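Local coordinates for protein putative protease (Parabacteroides distasonis ATCC 8503, PDB 3KD4) that is probably an exported protease, although its substrate and physiological role are not established, at residues A[13-25]-A[121-133]. Residues are numbered along the deposited sequence; the frame is centred on the assembly and turned at random.
Sequences KAWTLHADGSQEY and KPGYYPALDINER. With GOL (glycerol), chain F.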
# COMPACT_ATOMS: atom_id res chain seq x y z
N LYS A 13 23.18 -6.66 -2.10
CA LYS A 13 22.36 -7.36 -1.11
C LYS A 13 22.53 -8.84 -1.33
O LYS A 13 22.53 -9.31 -2.49
CB LYS A 13 20.89 -6.98 -1.23
CG LYS A 13 20.65 -5.52 -0.89
CD LYS A 13 19.24 -5.06 -1.07
CE LYS A 13 19.07 -3.62 -0.49
NZ LYS A 13 17.70 -3.12 -0.66
N ALA A 14 22.72 -9.59 -0.24
CA ALA A 14 22.97 -11.01 -0.33
C ALA A 14 22.14 -11.72 0.72
O ALA A 14 22.19 -11.35 1.90
CB ALA A 14 24.47 -11.31 -0.14
N TRP A 15 21.37 -12.74 0.29
CA TRP A 15 20.59 -13.54 1.22
C TRP A 15 21.18 -14.95 1.20
O TRP A 15 21.54 -15.46 0.13
CB TRP A 15 19.11 -13.62 0.83
CG TRP A 15 18.32 -12.38 0.93
CD1 TRP A 15 17.48 -12.01 1.91
CD2 TRP A 15 18.29 -11.33 -0.04
NE1 TRP A 15 16.90 -10.78 1.62
CE2 TRP A 15 17.37 -10.36 0.41
CE3 TRP A 15 18.90 -11.15 -1.29
CZ2 TRP A 15 17.09 -9.22 -0.31
CZ3 TRP A 15 18.65 -9.97 -1.99
CH2 TRP A 15 17.76 -9.02 -1.49
N THR A 16 21.28 -15.54 2.37
CA THR A 16 21.76 -16.88 2.53
C THR A 16 20.81 -17.67 3.43
O THR A 16 20.47 -17.22 4.53
CB THR A 16 23.13 -16.87 3.18
OG1 THR A 16 23.98 -16.00 2.44
CG2 THR A 16 23.71 -18.30 3.25
N LEU A 17 20.44 -18.86 2.99
CA LEU A 17 19.74 -19.83 3.84
C LEU A 17 20.72 -20.96 4.16
O LEU A 17 21.28 -21.52 3.26
CB LEU A 17 18.57 -20.43 3.09
CG LEU A 17 17.80 -21.57 3.74
CD1 LEU A 17 17.10 -21.10 5.00
CD2 LEU A 17 16.80 -22.22 2.70
N HIS A 18 20.86 -21.30 5.43
CA HIS A 18 21.72 -22.40 5.86
C HIS A 18 20.87 -23.66 6.08
O HIS A 18 19.67 -23.55 6.29
CB HIS A 18 22.45 -22.04 7.14
CG HIS A 18 23.33 -20.85 7.00
ND1 HIS A 18 24.53 -20.89 6.32
CD2 HIS A 18 23.21 -19.58 7.47
CE1 HIS A 18 25.09 -19.69 6.35
NE2 HIS A 18 24.31 -18.88 7.04
N ALA A 19 21.53 -24.83 6.05
CA ALA A 19 20.85 -26.12 6.23
C ALA A 19 20.04 -26.20 7.50
O ALA A 19 19.02 -26.84 7.51
CB ALA A 19 21.87 -27.29 6.16
N ASP A 20 20.45 -25.51 8.56
CA ASP A 20 19.67 -25.58 9.81
C ASP A 20 18.48 -24.64 9.85
O ASP A 20 17.74 -24.61 10.86
CB ASP A 20 20.55 -25.36 11.03
CG ASP A 20 21.21 -23.99 11.06
OD1 ASP A 20 20.96 -23.13 10.17
OD2 ASP A 20 22.00 -23.77 11.99
N GLY A 21 18.25 -23.87 8.78
CA GLY A 21 17.14 -22.96 8.77
C GLY A 21 17.48 -21.54 9.22
O GLY A 21 16.67 -20.64 9.07
N SER A 22 18.68 -21.33 9.73
CA SER A 22 19.18 -20.00 9.97
C SER A 22 19.40 -19.24 8.62
O SER A 22 19.52 -19.85 7.54
CB SER A 22 20.48 -20.05 10.78
OG SER A 22 21.56 -20.58 10.05
N GLN A 23 19.41 -17.92 8.70
CA GLN A 23 19.56 -17.05 7.53
C GLN A 23 20.52 -15.93 7.82
O GLN A 23 20.79 -15.58 8.98
CB GLN A 23 18.21 -16.48 7.07
CG GLN A 23 17.26 -17.57 6.61
CD GLN A 23 15.95 -17.05 6.06
OE1 GLN A 23 15.85 -15.90 5.67
NE2 GLN A 23 14.94 -17.92 6.00
N GLU A 24 21.06 -15.38 6.74
CA GLU A 24 21.76 -14.13 6.83
C GLU A 24 21.24 -13.25 5.72
O GLU A 24 21.00 -13.73 4.58
CB GLU A 24 23.28 -14.32 6.74
CG GLU A 24 24.05 -12.97 6.70
CD GLU A 24 25.60 -13.09 6.79
OE1 GLU A 24 26.09 -14.21 6.74
OE2 GLU A 24 26.28 -12.03 6.85
N TYR A 25 21.05 -11.99 6.05
CA TYR A 25 20.85 -10.93 5.07
C TYR A 25 21.97 -9.89 5.23
O TYR A 25 22.20 -9.38 6.33
CB TYR A 25 19.47 -10.28 5.25
CG TYR A 25 19.30 -8.98 4.46
CD1 TYR A 25 19.26 -9.00 3.08
CD2 TYR A 25 19.19 -7.73 5.10
CE1 TYR A 25 19.09 -7.83 2.34
CE2 TYR A 25 19.02 -6.53 4.35
CZ TYR A 25 18.98 -6.60 2.98
OH TYR A 25 18.82 -5.49 2.19
N LYS A 121 18.44 -16.74 13.59
CA LYS A 121 18.63 -18.08 14.12
C LYS A 121 17.59 -19.08 13.58
O LYS A 121 16.56 -18.67 13.06
CB LYS A 121 18.68 -18.03 15.64
CG LYS A 121 17.36 -17.85 16.35
CD LYS A 121 17.69 -17.71 17.87
CE LYS A 121 16.52 -18.02 18.78
NZ LYS A 121 16.94 -17.75 20.20
N PRO A 122 17.87 -20.39 13.70
CA PRO A 122 16.91 -21.36 13.22
C PRO A 122 15.57 -21.20 13.91
O PRO A 122 15.53 -20.73 15.01
CB PRO A 122 17.53 -22.72 13.60
CG PRO A 122 18.96 -22.46 13.77
CD PRO A 122 19.06 -21.03 14.28
N GLY A 123 14.50 -21.58 13.25
CA GLY A 123 13.20 -21.63 13.88
C GLY A 123 12.35 -20.37 13.82
O GLY A 123 11.35 -20.26 14.53
N TYR A 124 12.76 -19.37 13.06
CA TYR A 124 12.03 -18.11 13.00
C TYR A 124 11.37 -18.01 11.62
O TYR A 124 10.19 -17.75 11.53
CB TYR A 124 12.97 -16.92 13.19
CG TYR A 124 12.29 -15.59 13.23
CD1 TYR A 124 11.29 -15.33 14.15
CD2 TYR A 124 12.63 -14.57 12.33
CE1 TYR A 124 10.65 -14.09 14.21
CE2 TYR A 124 11.99 -13.30 12.39
CZ TYR A 124 11.00 -13.09 13.33
OH TYR A 124 10.33 -11.86 13.41
N TYR A 125 12.11 -18.21 10.55
CA TYR A 125 11.50 -18.14 9.22
C TYR A 125 11.30 -19.55 8.68
O TYR A 125 12.24 -20.31 8.65
CB TYR A 125 12.39 -17.36 8.29
CG TYR A 125 12.41 -15.88 8.55
CD1 TYR A 125 11.23 -15.18 8.80
CD2 TYR A 125 13.59 -15.17 8.49
CE1 TYR A 125 11.26 -13.80 9.02
CE2 TYR A 125 13.61 -13.78 8.68
CZ TYR A 125 12.44 -13.12 8.97
OH TYR A 125 12.45 -11.74 9.16
N PRO A 126 10.08 -19.88 8.20
CA PRO A 126 9.86 -21.18 7.59
C PRO A 126 10.67 -21.41 6.32
O PRO A 126 10.95 -22.56 5.99
CB PRO A 126 8.37 -21.17 7.25
CG PRO A 126 7.77 -20.17 8.11
CD PRO A 126 8.82 -19.12 8.32
N ALA A 127 11.06 -20.34 5.63
CA ALA A 127 11.72 -20.46 4.33
C ALA A 127 12.47 -19.17 4.02
O ALA A 127 12.29 -18.18 4.70
CB ALA A 127 10.64 -20.75 3.23
N LEU A 128 13.34 -19.19 3.01
CA LEU A 128 13.88 -17.96 2.46
C LEU A 128 12.77 -17.37 1.57
O LEU A 128 12.25 -18.04 0.68
CB LEU A 128 15.17 -18.22 1.67
CG LEU A 128 15.85 -17.00 1.07
CD1 LEU A 128 16.17 -15.94 2.17
CD2 LEU A 128 17.17 -17.30 0.32
N ASP A 129 12.42 -16.11 1.81
CA ASP A 129 11.22 -15.51 1.25
C ASP A 129 11.51 -14.00 1.00
O ASP A 129 11.54 -13.23 1.94
CB ASP A 129 10.06 -15.71 2.24
CG ASP A 129 8.68 -15.41 1.65
OD1 ASP A 129 8.54 -14.77 0.58
OD2 ASP A 129 7.69 -15.86 2.31
N ILE A 130 11.76 -13.65 -0.25
CA ILE A 130 12.32 -12.35 -0.63
C ILE A 130 11.34 -11.64 -1.57
O ILE A 130 10.77 -12.27 -2.45
CB ILE A 130 13.67 -12.54 -1.35
CG1 ILE A 130 14.70 -13.19 -0.40
CG2 ILE A 130 14.26 -11.23 -1.82
CD1 ILE A 130 15.88 -13.80 -1.16
N ASN A 131 11.15 -10.34 -1.33
CA ASN A 131 10.48 -9.44 -2.23
C ASN A 131 11.15 -8.08 -2.10
O ASN A 131 10.69 -7.23 -1.32
CB ASN A 131 8.99 -9.33 -1.87
CG ASN A 131 8.26 -8.33 -2.75
OD1 ASN A 131 8.53 -8.21 -3.95
ND2 ASN A 131 7.30 -7.62 -2.16
N GLU A 132 12.23 -7.85 -2.82
CA GLU A 132 13.06 -6.70 -2.55
C GLU A 132 12.99 -5.69 -3.67
O GLU A 132 13.27 -6.00 -4.82
CB GLU A 132 14.51 -7.13 -2.33
CG GLU A 132 15.40 -6.02 -1.81
CD GLU A 132 15.21 -5.76 -0.33
OE1 GLU A 132 14.46 -6.52 0.32
OE2 GLU A 132 15.82 -4.80 0.18
N ARG A 133 12.60 -4.48 -3.33
CA ARG A 133 12.66 -3.36 -4.26
C ARG A 133 14.11 -2.97 -4.51
O ARG A 133 14.83 -2.74 -3.55
CB ARG A 133 11.94 -2.15 -3.64
CG ARG A 133 11.81 -0.99 -4.57
CD ARG A 133 11.24 0.26 -3.89
NE ARG A 133 12.26 0.89 -3.05
CZ ARG A 133 12.27 0.92 -1.73
NH1 ARG A 133 11.28 0.37 -1.03
NH2 ARG A 133 13.26 1.50 -1.10
C1 GOL F . 14.15 -13.62 4.20
O1 GOL F . 13.74 -14.96 4.14
C2 GOL F . 13.37 -13.07 5.37
O2 GOL F . 13.25 -11.67 5.31
C3 GOL F . 11.99 -13.73 5.35
O3 GOL F . 11.10 -13.02 4.50
O HOH W 1 14.90 -19.01 10.90
O HOH W 2 14.52 -20.34 7.27
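Strand 129-133 runs nearly antiparallel (169°) to strand 13-17 with 9.6 Å between their axes, the spacing of two layers facing each other through side chains. W15 points into the gap. I130 comes down on one face of its indole, with CD1 3.7 Å from the centroid of the five-membered ring in a CH-pi contact; Y25 CD1 covers the opposite face, and E132 CG lies at the edge. Bent at chi2 (77°), E132 turns its carboxylate to K13, whose extended chain brings NZ within 2.7 Å of OE2 in a salt bridge on the anti lone pair. Farther along, L128 CD1 packs on W15 CB at 4.0 Å. Q23 reaches across with its chain extended beyond CG: NE2 gives a weak bond to A127 O (3.0 Å) and an ordinary one to a water that also bonds G21 O and Y125 O, while OE1 accepts from a glycerol hydroxyl. A second water ties G21 O to K121 O and Y125 N. D20 OD1 accepts from S22 N, closing an Asx turn, and also from S22 OG. This is a beta-hairpin of the eight-stranded sheet, closed by a type I turn at H18-G21 with G21 as a G1 bulge, packed face to face against the edge strand of a three-stranded sheet; both segments belong to the DUF3857 region.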